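Local coordinates for Mll8374 protein (Mesorhizobium loti, PDB 3B5E), which probably hydrolyses carboxylic ester bonds, as a serine carboxylesterase of the alpha/beta-hydrolase fold, at residues A93-A96 with A97-N100; D205-I208 with V209-L213. All blocks are in the same frame, centred on the assembly; numbering follows the deposited sequence. Where two conformers were deposited one is given.

Interaction 1: A93-A96 with A97-N100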
ATOM      1  N   ALA A  93     -13.193   3.321   0.829  1.00 18.10           N
ATOM      2  CA  ALA A  93     -13.898   4.565   0.476  1.00 18.68           C
ATOM      3  C   ALA A  93     -13.366   5.737   1.293  1.00 17.57           C
ATOM      4  O   ALA A  93     -13.113   6.833   0.758  1.00 18.45           O
ATOM      5  CB  ALA A  93     -15.409   4.413   0.684  1.00 16.68           C
ATOM      6  N   ALA A  94     -13.224   5.520   2.597  1.00 18.47           N
ATOM      7  CA  ALA A  94     -12.671   6.529   3.483  1.00 19.65           C
ATOM      8  C   ALA A  94     -11.257   6.898   3.060  1.00 18.66           C
ATOM      9  O   ALA A  94     -10.920   8.087   2.988  1.00 21.19           O
ATOM     10  CB  ALA A  94     -12.717   6.064   4.929  1.00 19.29           C
ATOM     11  N   PHE A  95     -10.434   5.899   2.747  1.00 18.85           N
ATOM     12  CA  PHE A  95      -9.044   6.173   2.365  1.00 20.36           C
ATOM     13  C   PHE A  95      -8.894   6.937   1.033  1.00 19.95           C
ATOM     14  O   PHE A  95      -8.004   7.806   0.907  1.00 19.18           O
ATOM     15  CB  PHE A  95      -8.225   4.898   2.360  1.00 20.21           C
ATOM     16  CG  PHE A  95      -6.746   5.147   2.317  1.00 20.67           C
ATOM     17  CD1 PHE A  95      -6.049   5.469   3.481  1.00 20.90           C
ATOM     18  CD2 PHE A  95      -6.065   5.109   1.106  1.00 20.99           C
ATOM     19  CE1 PHE A  95      -4.680   5.711   3.448  1.00 22.74           C
ATOM     20  CE2 PHE A  95      -4.698   5.347   1.055  1.00 17.69           C
ATOM     21  CZ  PHE A  95      -4.006   5.667   2.230  1.00 20.98           C
ATOM     22  N   ALA A  96      -9.758   6.606   0.076  1.00 18.26           N
ATOM     23  CA  ALA A  96      -9.832   7.276  -1.214  1.00 20.68           C
ATOM     24  C   ALA A  96     -10.056   8.781  -0.998  1.00 21.17           C
ATOM     25  O   ALA A  96      -9.289   9.618  -1.512  1.00 21.63           O
ATOM     26  CB  ALA A  96     -10.951   6.659  -2.076  1.00 19.43           C
ATOM     27  N   ALA A  97     -11.070   9.100  -0.184  1.00 21.59           N
ATOM     28  CA  ALA A  97     -11.388  10.493   0.184  1.00 20.39           C
ATOM     29  C   ALA A  97     -10.185  11.149   0.875  1.00 21.72           C
ATOM     30  O   ALA A  97      -9.804  12.265   0.528  1.00 20.33           O
ATOM     31  CB  ALA A  97     -12.610  10.541   1.071  1.00 19.68           C
ATOM     32  N   PHE A  98      -9.576  10.424   1.815  1.00 23.06           N
ATOM     33  CA  PHE A  98      -8.388  10.882   2.528  1.00 20.68           C
ATOM     34  C   PHE A  98      -7.215  11.229   1.602  1.00 20.86           C
ATOM     35  O   PHE A  98      -6.524  12.257   1.808  1.00 19.24           O
ATOM     36  CB  PHE A  98      -7.958   9.820   3.563  1.00 20.19           C
ATOM     37  CG  PHE A  98      -6.581  10.053   4.140  1.00 19.33           C
ATOM     38  CD1 PHE A  98      -6.389  11.045   5.093  1.00 22.84           C
ATOM     39  CD2 PHE A  98      -5.490   9.308   3.715  1.00 20.27           C
ATOM     40  CE1 PHE A  98      -5.140  11.292   5.619  1.00 20.73           C
ATOM     41  CE2 PHE A  98      -4.221   9.538   4.231  1.00 22.45           C
ATOM     42  CZ  PHE A  98      -4.040  10.538   5.204  1.00 19.65           C
ATOM     43  N   THR A  99      -6.977  10.401   0.576  0.50 19.71           N
ATOM     44  CA  THR A  99      -5.854  10.646  -0.347  0.50 20.08           C
ATOM     45  C   THR A  99      -6.024  12.001  -0.986  0.50 20.39           C
ATOM     46  O   THR A  99      -5.085  12.773  -1.062  0.50 21.08           O
ATOM     47  CB  THR A  99      -5.658   9.563  -1.477  0.50 19.84           C
ATOM     48  OG1 THR A  99      -6.740   9.591  -2.419  0.50 17.99           O
ATOM     49  CG2 THR A  99      -5.517   8.201  -0.892  0.50 17.70           C
ATOM     50  N   ASN A 100      -7.241  12.284  -1.422  1.00 21.33           N
ATOM     51  CA  ASN A 100      -7.541  13.544  -2.050  1.00 22.64           C
ATOM     52  C   ASN A 100      -7.374  14.752  -1.088  1.00 21.37           C
ATOM     53  O   ASN A 100      -6.768  15.765  -1.463  1.00 22.60           O
ATOM     54  CB  ASN A 100      -8.912  13.435  -2.740  1.00 24.93           C
ATOM     55  CG  ASN A 100      -8.899  12.367  -3.897  1.00 37.02           C
ATOM     56  OD1 ASN A 100      -7.863  12.153  -4.576  1.00 44.95           O
ATOM     57  ND2 ASN A 100     -10.028  11.671  -4.081  1.00 42.57           N
TER

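Interaction 2: D205-I208 with V209-L213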
ATOM      1  N   ASP A 205      13.455  -6.174  -0.255  1.00 20.44           N
ATOM      2  CA  ASP A 205      12.261  -5.507  -0.769  1.00 20.73           C
ATOM      3  C   ASP A 205      12.553  -4.109  -1.236  1.00 20.02           C
ATOM      4  O   ASP A 205      12.146  -3.725  -2.328  1.00 20.31           O
ATOM      5  CB  ASP A 205      11.141  -5.498   0.267  1.00 18.68           C
ATOM      6  CG  ASP A 205      10.785  -6.899   0.699  1.00 20.50           C
ATOM      7  OD1 ASP A 205      10.001  -7.498  -0.052  1.00 23.02           O
ATOM      8  OD2 ASP A 205      11.341  -7.418   1.702  1.00 21.22           O
ATOM      9  N   ALA A 206      13.302  -3.360  -0.428  1.00 21.61           N
ATOM     10  CA  ALA A 206      13.685  -1.981  -0.774  1.00 22.71           C
ATOM     11  C   ALA A 206      14.493  -1.917  -2.063  1.00 22.17           C
ATOM     12  O   ALA A 206      14.250  -1.059  -2.908  1.00 22.04           O
ATOM     13  CB  ALA A 206      14.483  -1.375   0.324  1.00 20.94           C
ATOM     14  N   ALA A 207      15.445  -2.830  -2.208  1.00 19.58           N
ATOM     15  CA  ALA A 207      16.250  -2.892  -3.414  1.00 19.22           C
ATOM     16  C   ALA A 207      15.385  -3.085  -4.668  1.00 19.86           C
ATOM     17  O   ALA A 207      15.567  -2.427  -5.693  1.00 21.04           O
ATOM     18  CB  ALA A 207      17.262  -4.006  -3.308  1.00 19.64           C
ATOM     19  N   ILE A 208      14.437  -4.001  -4.584  1.00 19.62           N
ATOM     20  CA  ILE A 208      13.530  -4.249  -5.710  1.00 20.92           C
ATOM     21  C   ILE A 208      12.620  -3.052  -6.005  1.00 21.20           C
ATOM     22  O   ILE A 208      12.474  -2.666  -7.172  1.00 18.47           O
ATOM     23  CB  ILE A 208      12.681  -5.510  -5.501  1.00 21.02           C
ATOM     24  CG1 ILE A 208      13.566  -6.776  -5.632  1.00 22.61           C
ATOM     25  CG2 ILE A 208      11.538  -5.574  -6.493  1.00 18.26           C
ATOM     26  CD1 ILE A 208      12.885  -8.077  -5.159  1.00 20.72           C
ATOM     27  N   VAL A 209      11.993  -2.477  -4.978  1.00 21.60           N
ATOM     28  CA  VAL A 209      11.108  -1.309  -5.198  1.00 19.66           C
ATOM     29  C   VAL A 209      11.898  -0.155  -5.905  1.00 21.88           C
ATOM     30  O   VAL A 209      11.424   0.471  -6.863  1.00 21.27           O
ATOM     31  CB  VAL A 209      10.437  -0.799  -3.896  1.00 19.22           C
ATOM     32  CG1 VAL A 209       9.559   0.449  -4.198  1.00 19.96           C
ATOM     33  CG2 VAL A 209       9.629  -1.900  -3.183  1.00 16.52           C
ATOM     34  N   ARG A 210      13.105   0.098  -5.433  1.00 21.51           N
ATOM     35  CA  ARG A 210      13.988   1.081  -6.049  1.00 25.73           C
ATOM     36  C   ARG A 210      14.257   0.823  -7.501  1.00 23.83           C
ATOM     37  O   ARG A 210      14.133   1.738  -8.326  1.00 25.03           O
ATOM     38  CB  ARG A 210      15.324   1.095  -5.353  1.00 27.56           C
ATOM     39  CG  ARG A 210      15.487   2.232  -4.482  1.00 35.03           C
ATOM     40  CD  ARG A 210      16.673   2.022  -3.601  1.00 42.96           C
ATOM     41  NE  ARG A 210      17.861   2.520  -4.241  1.00 41.29           N
ATOM     42  CZ  ARG A 210      18.181   3.803  -4.351  1.00 52.74           C
ATOM     43  NH1 ARG A 210      17.380   4.753  -3.874  1.00 58.77           N
ATOM     44  NH2 ARG A 210      19.315   4.132  -4.959  1.00 58.16           N
ATOM     45  N   GLN A 211      14.625  -0.425  -7.795  0.50 24.34           N
ATOM     46  CA  GLN A 211      14.894  -0.923  -9.161  0.50 25.24           C
ATOM     47  C   GLN A 211      13.665  -0.790 -10.083  0.50 24.10           C
ATOM     48  O   GLN A 211      13.775  -0.460 -11.266  0.50 24.13           O
ATOM     49  CB  GLN A 211      15.372  -2.398  -9.085  0.50 26.06           C
ATOM     50  CG  GLN A 211      16.845  -2.562  -8.610  0.50 26.14           C
ATOM     51  CD  GLN A 211      17.213  -3.901  -7.886  0.50 28.77           C
ATOM     52  OE1 GLN A 211      16.387  -4.821  -7.698  0.50 24.21           O
ATOM     53  NE2 GLN A 211      18.480  -3.990  -7.467  0.50 32.75           N
ATOM     54  N   TRP A 212      12.495  -1.078  -9.527  1.00 23.25           N
ATOM     55  CA  TRP A 212      11.222  -0.965 -10.236  1.00 23.27           C
ATOM     56  C   TRP A 212      10.859   0.493 -10.497  1.00 22.21           C
ATOM     57  O   TRP A 212      10.430   0.825 -11.606  1.00 23.12           O
ATOM     58  CB  TRP A 212      10.153  -1.629  -9.410  1.00 21.60           C
ATOM     59  CG  TRP A 212       8.765  -1.497  -9.879  1.00 21.58           C
ATOM     60  CD1 TRP A 212       8.170  -2.178 -10.884  1.00 21.50           C
ATOM     61  CD2 TRP A 212       7.760  -0.678  -9.292  1.00 21.62           C
ATOM     62  NE1 TRP A 212       6.843  -1.807 -10.982  1.00 20.87           N
ATOM     63  CE2 TRP A 212       6.575  -0.883 -10.012  1.00 21.52           C
ATOM     64  CE3 TRP A 212       7.755   0.219  -8.223  1.00 20.86           C
ATOM     65  CZ2 TRP A 212       5.383  -0.227  -9.690  1.00 21.50           C
ATOM     66  CZ3 TRP A 212       6.574   0.874  -7.904  1.00 25.73           C
ATOM     67  CH2 TRP A 212       5.412   0.648  -8.638  1.00 20.57           C
ATOM     68  N   LEU A 213      11.078   1.348  -9.508  1.00 22.94           N
ATOM     69  CA  LEU A 213      10.831   2.784  -9.659  1.00 25.11           C
ATOM     70  C   LEU A 213      11.752   3.407 -10.712  1.00 29.43           C
ATOM     71  O   LEU A 213      11.314   4.277 -11.486  1.00 31.28           O
ATOM     72  CB  LEU A 213      10.973   3.527  -8.323  1.00 21.63           C
ATOM     73  CG  LEU A 213       9.856   3.344  -7.294  1.00 23.07           C
ATOM     74  CD1 LEU A 213      10.202   4.070  -6.021  1.00 23.80           C
ATOM     75  CD2 LEU A 213       8.504   3.801  -7.853  1.00 21.14           C
TER

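Interaction 1: A93-A96 with A97-N100
F95 meets F98 one turn further along the helix and T99 four residues on, so its ring is bordered by two side chains of the following turn. CE1 of F95 lies 3.7 Å from CD2 of F98; the ring planes are inclined at 44°, an oblique pairing. Both phenylalanines have CG anti to the backbone N (chi1 -166° for F95, 167° for F98), which sends the two rings out from the same flank of the helix. Across the F95 ring, CD2 and CE2 face the methyl CG2 of T99, with CE2 3.6 Å from it in the T99 conformer described here; the two side chains run roughly at right angles. In that conformer threonine suits its place because its branches divide the work: CG2 packs against the ring while OG1 donates a hydrogen bond to the backbone O of A96, at 2.7 Å, which satisfies the buried hydroxyl within the helix. N100 N reaches the same oxygen weakly. Beneath the side chains, F98 N to A94 O (2.9 Å) and T99 N to F95 O (2.8 Å) are regular i to i+4 bonds. Further out, F18 meets F95 edge-to-face, and L124 and L128 of helix 120-131 and F115 of strand 113-118 also touch F95. With only a methyl here, as in an alanine, a gap would probably open between F18, L124 and L128, and F98 CD2 would lose its apolar neighbour. Small A96 lets L128 approach closely. This is an amphipathic helix docked against the central sheet, as in the alpha/beta-hydrolase fold.

Interaction 2: D205-I208 with V209-L213
In one of its two conformers, Q211 runs alongside the carbonyl of A207, a turn earlier. Its CB sits 3.4 Å from A207 O; CG, anti to the carbonyl carbon of Q211 (chi1 -76°), comes to 3.2 Å from the same oxygen, and CD to 3.1 Å. At the tip OE1 is 3.2 Å from A207 O, two acceptors that do not bond, and NE2 is 3.8 Å from it; contacts with I208 CG1 and A207 CB are looser. A207 O instead accepts the backbone N of Q211, at 3.1 Å. A long polar side chain suits this exposed flank, its aliphatic part along the backbone and its amide at the surface. On the buried side branched and aromatic residues take over. V209 brings CG2 to 3.2 Å from D205 O, and its N donates a nearly straight bond to that oxygen (171°). I208 reaches I164 and I195, V209 touches L162 and I53, and W212 packs on L162 and forms a cation-pi contact with R160. Buried D205 is answered by a salt bridge to R143 and a bond from G202 N, whereas R210 NH1 bonds to I53 O. The i to i+4 bonds mark an alpha helix; exposed Q211 and R210 against buried I208, V209 and W212 make it amphipathic, the C-terminal helix of an alpha/beta-hydrolase fold, packed on one sheet face across strands 160-166 and 189-195 as far as 113-118.

Interaction 1 precedes interaction 2 along the chain, and each lies wholly within one helix: 85-106 for the first, 203-214 for the second. Their centres are 26 Å apart, and their nearest atoms stay about 15 Å apart, on opposite sides of the chain's centre. The mixed seven-stranded sheet is their common ground. Its middle strand, 113-118, meets both helices: F115 touches the first, T114 the second. Adjacent in one strand, these side chains point to opposite faces, so the helices cover opposite faces in a helix-sheet-helix sandwich. Strand 113-118 leads into a probable nucleophile elbow at S119, with H199 and D169 plausibly completing a catalytic triad; H199 shortly precedes helix 203-214.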